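Local atomic coordinates of flavodoxin, WrbA-like protein (Agrobacterium tumefaciens, PDB entry 3D7N), a protein that probably binds FMN and transfers electrons as a flavodoxin-like, WrbA-type protein, consistent with NAD(P)H:quinone dehydrogenase activity. Residues F73-A77 and Y113-L117; G95-N99 and T110-L114. All blocks are in the same frame, centred on the assembly; numbering follows the deposited sequence.

Interaction 1 (F73-A77 and Y113-L117); sequences FKKFA and YLVLL
Two helices that run almost side by side can be joined by long side chains rather than by close backbones, and residues 73-77 and 113-117 illustrate this. Both segments are regular alpha-helix, with Ala77 N to Phe73 O and Leu117 N to Tyr113 O each bonded at 2.9 Å. Their axes point the same way, 13° apart, yet come no nearer than 12.2 Å. The CA atoms of Lys74 and Tyr113 lie 9.6 Å apart, those of Ala77 and Leu117 7.3 Å.

Large side chains fill that gap. Phe73 (chi1 t, chi2 85°) sends CE2 to within 3.4 Å of Leu114 CD1, 3.8 Å of Leu117 CD2 and 4.1 Å of Tyr113 CE1. Leu117 (t, p) also places CD2 3.8 Å from Ala77 CB. Leu114 lies between rotamer wells, at chi1 -102° and chi2 27°. Tyr113 (t, chi2 -105°) reaches across until its OH lies 3.2 Å from Ala77 CB, which sits at the ring edge. Lys74 (t, p, t, p) brings CE to 3.4 Å from Tyr113 OH.

The packing adjoins a subunit interface: Lys74 NZ, salt-bridged to Asp78, hydrogen-bonds to Tyr65 O and Pro69 O of the second subunit, and Tyr113 OH to its Met66 O. Helices 71-79 and 104-120 are near-parallel neighbours on the sheet of a flavodoxin-like alpha/beta fold. Both rest on strand 57-65: Phe73 meets Thr62, while Phe60 touches Phe76, Leu114 and Leu117.

Interaction 2 (G95-N99 and T110-L114); sequences GGFTN and TLQYL
Strand 95-99 and helix 110-114 belong to successive elements of a beta-alpha-beta crossover in a flavodoxin-like alpha/beta fold, the unit formed by strand 93-100, helix 104-120 and strand 124-126. The strand is well extended, with phi -145° at Gly95 and -161° at Asn99, and the helix is regular, Leu114 N bonding to Thr110 O at 3.2 Å. Their directions differ by 159°, nearly antiparallel, and the axes approach to 8.2 Å. Gly96 and Leu114 set the register, CA to CA 6.3 Å.

Apolar packing against the backbone comes first. Lacking a side chain, Gly96 lets the helix settle close: its CA is 4.1 Å from Leu114 CD2, where an ideal CB would clash. Leu114 lies between rotamer wells (chi1 -102°, chi2 27°), its CD2 also 4.0 Å from Phe97 O. Leu111 (m, t) lays CD2 4.0 Å from Phe97 CA and CG 3.9 Å from Thr98 CG2. The CA-to-CB bond of Phe97 points away from the helix, and its side chain touches Ala24 of helix 19-31 on the other face of the sheet, where backbone bonds from Phe97 to Phe60 and Thr62 hold strand 93-100.

Threonine ends form the second kind. The hydroxyls of Thr98 and Thr110 both bond to Thr64 OG1, and that of Thr98 also to Thr62 O. Between the two threonines themselves the touch is van der Waals: with Thr98 at t and Thr110 at m, Thr98 OG1 lies 3.5 Å from Thr110 CG2.

Overall arrangement
From the N terminus, helix 71-79 supplies the first half of interaction 1; the chain then passes through helix 81-85 to strand 93-100, the first half of interaction 2, before entering helix 104-120, where both contacts end. Interaction 2 closes the short loop, 10 residues between segments, and nests wholly inside the 35-residue span closed by interaction 1, the helical segments overlapping at Tyr113 and Leu114. Of these two, Tyr113 makes contact only in interaction 1, whereas Leu114 touches both the helix and the strand partner. One crossover helix thus ties the central sheet to its neighbouring helix, the two contacts centred about 8 Å apart.

Interaction 1 (F73-A77 and Y113-L117)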
loop_
_atom_site.group_PDB
_atom_site.type_symbol
_atom_site.label_atom_id
_atom_site.label_comp_id
_atom_site.label_asym_id
_atom_site.label_seq_id
_atom_site.Cartn_x
_atom_site.Cartn_y
_atom_site.Cartn_z
ATOM N N PHE A 73 -7.009 12.862 11.868
ATOM C CA PHE A 73 -5.553 12.696 11.692
ATOM C C PHE A 73 -5.025 13.236 10.358
ATOM O O PHE A 73 -4.017 13.912 10.343
ATOM C CB PHE A 73 -5.059 11.272 11.876
ATOM C CG PHE A 73 -3.557 11.184 11.887
ATOM C CD1 PHE A 73 -2.856 11.399 13.034
ATOM C CD2 PHE A 73 -2.860 10.989 10.728
ATOM C CE1 PHE A 73 -1.516 11.364 13.035
ATOM C CE2 PHE A 73 -1.498 10.956 10.734
ATOM C CZ PHE A 73 -0.840 11.138 11.882
ATOM N N LYS A 74 -5.707 12.963 9.253
ATOM C CA LYS A 74 -5.245 13.388 7.917
ATOM C C LYS A 74 -5.300 14.920 7.803
ATOM O O LYS A 74 -4.386 15.542 7.302
ATOM C CB LYS A 74 -6.062 12.674 6.833
ATOM C CG LYS A 74 -5.618 12.910 5.419
ATOM C CD LYS A 74 -4.146 12.517 5.201
ATOM C CE LYS A 74 -3.744 12.516 3.745
ATOM N NZ LYS A 74 -4.063 13.817 3.051
ATOM N N LYS A 75 -6.335 15.549 8.349
ATOM C CA LYS A 75 -6.380 17.026 8.447
ATOM C C LYS A 75 -5.166 17.613 9.175
ATOM O O LYS A 75 -4.657 18.680 8.828
ATOM C CB LYS A 75 -7.645 17.484 9.173
ATOM C CG LYS A 75 -7.792 19.018 9.230
ATOM C CD LYS A 75 -9.219 19.420 9.520
ATOM C CE LYS A 75 -9.466 20.909 9.322
ATOM N NZ LYS A 75 -9.328 21.668 10.576
ATOM N N PHE A 76 -4.732 16.944 10.219
ATOM C CA PHE A 76 -3.506 17.338 10.886
ATOM C C PHE A 76 -2.284 17.090 10.003
ATOM O O PHE A 76 -1.363 17.942 9.968
ATOM C CB PHE A 76 -3.338 16.607 12.220
ATOM C CG PHE A 76 -1.926 16.412 12.602
ATOM C CD1 PHE A 76 -1.219 17.430 13.253
ATOM C CD2 PHE A 76 -1.275 15.210 12.311
ATOM C CE1 PHE A 76 0.130 17.265 13.596
ATOM C CE2 PHE A 76 0.070 15.022 12.661
ATOM C CZ PHE A 76 0.785 16.057 13.278
ATOM N N ALA A 77 -2.256 15.939 9.309
ATOM C CA ALA A 77 -1.146 15.603 8.433
ATOM C C ALA A 77 -1.042 16.651 7.308
ATOM O O ALA A 77 0.077 17.149 6.967
ATOM C CB ALA A 77 -1.341 14.179 7.834
ATOM N N TYR A 113 0.632 4.623 5.776
ATOM C CA TYR A 113 0.492 6.064 5.593
ATOM C C TYR A 113 1.415 6.858 6.550
ATOM O O TYR A 113 1.987 7.886 6.228
ATOM C CB TYR A 113 -0.960 6.564 5.757
ATOM C CG TYR A 113 -0.992 8.084 5.675
ATOM C CD1 TYR A 113 -1.154 8.869 6.792
ATOM C CD2 TYR A 113 -0.733 8.710 4.478
ATOM C CE1 TYR A 113 -1.134 10.301 6.696
ATOM C CE2 TYR A 113 -0.682 10.097 4.371
ATOM C CZ TYR A 113 -0.853 10.875 5.479
ATOM O OH TYR A 113 -0.761 12.211 5.321
ATOM N N LEU A 114 1.522 6.384 7.751
ATOM C CA LEU A 114 2.283 7.036 8.771
ATOM C C LEU A 114 3.777 7.001 8.395
ATOM O O LEU A 114 4.512 7.958 8.546
ATOM C CB LEU A 114 1.960 6.274 10.046
ATOM C CG LEU A 114 0.962 6.930 11.006
ATOM C CD1 LEU A 114 -0.091 7.893 10.438
ATOM C CD2 LEU A 114 0.387 5.922 11.974
ATOM N N VAL A 115 4.208 5.901 7.795
ATOM C CA VAL A 115 5.542 5.825 7.261
ATOM C C VAL A 115 5.783 6.838 6.109
ATOM O O VAL A 115 6.824 7.505 6.068
ATOM C CB VAL A 115 5.836 4.400 6.741
ATOM C CG1 VAL A 115 7.173 4.405 5.985
ATOM C CG2 VAL A 115 5.802 3.377 7.931
ATOM N N LEU A 116 4.826 6.941 5.197
ATOM C CA LEU A 116 4.877 7.928 4.118
ATOM C C LEU A 116 4.950 9.370 4.640
ATOM O O LEU A 116 5.697 10.158 4.116
ATOM C CB LEU A 116 3.665 7.809 3.211
ATOM C CG LEU A 116 3.544 6.567 2.342
ATOM C CD1 LEU A 116 2.304 6.688 1.406
ATOM C CD2 LEU A 116 4.808 6.344 1.506
ATOM N N LEU A 117 4.193 9.676 5.680
ATOM C CA LEU A 117 4.124 10.986 6.267
ATOM C C LEU A 117 5.475 11.333 6.865
ATOM O O LEU A 117 6.004 12.391 6.579
ATOM C CB LEU A 117 3.033 11.020 7.332
ATOM C CG LEU A 117 2.831 12.351 8.030
ATOM C CD1 LEU A 117 2.684 13.519 6.974
ATOM C CD2 LEU A 117 1.648 12.153 9.026
#

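Interaction 2 (G95-N99 and T110-L114)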
loop_
_atom_site.group_PDB
_atom_site.type_symbol
_atom_site.label_atom_id
_atom_site.label_comp_id
_atom_site.label_asym_id
_atom_site.label_seq_id
_atom_site.Cartn_x
_atom_site.Cartn_y
_atom_site.Cartn_z
ATOM N N GLY A 95 7.783 7.272 14.728
ATOM C CA GLY A 95 7.086 6.008 14.841
ATOM C C GLY A 95 5.561 6.238 14.748
ATOM O O GLY A 95 5.097 7.365 14.577
ATOM N N GLY A 96 4.769 5.169 14.845
ATOM C CA GLY A 96 3.328 5.304 14.751
ATOM C C GLY A 96 2.607 4.199 15.475
ATOM O O GLY A 96 3.216 3.206 15.886
ATOM N N PHE A 97 1.304 4.386 15.629
ATOM C CA PHE A 97 0.452 3.325 16.068
ATOM C C PHE A 97 -0.983 3.523 15.649
ATOM O O PHE A 97 -1.412 4.615 15.348
ATOM C CB PHE A 97 0.535 3.176 17.600
ATOM C CG PHE A 97 0.253 4.437 18.354
ATOM C CD1 PHE A 97 -0.999 4.671 18.885
ATOM C CD2 PHE A 97 1.249 5.388 18.538
ATOM C CE1 PHE A 97 -1.253 5.855 19.561
ATOM C CE2 PHE A 97 0.986 6.554 19.187
ATOM C CZ PHE A 97 -0.268 6.780 19.704
ATOM N N THR A 98 -1.725 2.433 15.668
ATOM C CA THR A 98 -3.115 2.460 15.300
ATOM C C THR A 98 -3.873 1.377 16.047
ATOM O O THR A 98 -3.303 0.482 16.616
ATOM C CB THR A 98 -3.333 2.370 13.736
ATOM O OG1 THR A 98 -4.668 2.820 13.418
ATOM C CG2 THR A 98 -3.102 0.929 13.167
ATOM N N ASN A 99 -5.197 1.486 16.027
ATOM C CA ASN A 99 -6.055 0.519 16.700
ATOM C C ASN A 99 -7.487 0.555 16.174
ATOM O O ASN A 99 -8.089 1.623 16.060
ATOM C CB ASN A 99 -6.044 0.754 18.211
ATOM C CG ASN A 99 -6.838 1.980 18.616
ATOM O OD1 ASN A 99 -7.987 1.876 19.047
ATOM N ND2 ASN A 99 -6.227 3.152 18.480
ATOM N N THR A 110 -3.061 2.109 7.403
ATOM C CA THR A 110 -2.909 3.262 8.281
ATOM C C THR A 110 -1.440 3.387 8.675
ATOM O O THR A 110 -0.877 4.401 8.465
ATOM C CB THR A 110 -3.810 3.151 9.506
ATOM O OG1 THR A 110 -5.148 3.127 9.030
ATOM C CG2 THR A 110 -3.655 4.353 10.473
ATOM N N LEU A 111 -0.800 2.291 9.045
ATOM C CA LEU A 111 0.595 2.340 9.447
ATOM C C LEU A 111 1.497 2.765 8.292
ATOM O O LEU A 111 2.429 3.573 8.509
ATOM C CB LEU A 111 1.045 1.012 10.063
ATOM C CG LEU A 111 0.354 0.686 11.398
ATOM C CD1 LEU A 111 0.807 -0.672 11.947
ATOM C CD2 LEU A 111 0.580 1.889 12.348
ATOM N N GLN A 112 1.248 2.205 7.113
ATOM C CA GLN A 112 1.950 2.563 5.901
ATOM C C GLN A 112 1.796 3.998 5.518
ATOM O O GLN A 112 2.771 4.570 5.046
ATOM C CB GLN A 112 1.552 1.669 4.751
ATOM C CG GLN A 112 2.071 0.289 4.946
ATOM C CD GLN A 112 2.255 -0.486 3.684
ATOM O OE1 GLN A 112 1.294 -0.962 3.107
ATOM N NE2 GLN A 112 3.536 -0.640 3.252
ATOM N N TYR A 113 0.632 4.623 5.776
ATOM C CA TYR A 113 0.492 6.064 5.593
ATOM C C TYR A 113 1.415 6.858 6.550
ATOM O O TYR A 113 1.987 7.886 6.228
ATOM C CB TYR A 113 -0.960 6.564 5.757
ATOM C CG TYR A 113 -0.992 8.084 5.675
ATOM C CD1 TYR A 113 -1.154 8.869 6.792
ATOM C CD2 TYR A 113 -0.733 8.710 4.478
ATOM C CE1 TYR A 113 -1.134 10.301 6.696
ATOM C CE2 TYR A 113 -0.682 10.097 4.371
ATOM C CZ TYR A 113 -0.853 10.875 5.479
ATOM O OH TYR A 113 -0.761 12.211 5.321
ATOM N N LEU A 114 1.522 6.384 7.751
ATOM C CA LEU A 114 2.283 7.036 8.771
ATOM C C LEU A 114 3.777 7.001 8.395
ATOM O O LEU A 114 4.512 7.958 8.546
ATOM C CB LEU A 114 1.960 6.274 10.046
ATOM C CG LEU A 114 0.962 6.930 11.006
ATOM C CD1 LEU A 114 -0.091 7.893 10.438
ATOM C CD2 LEU A 114 0.387 5.922 11.974
#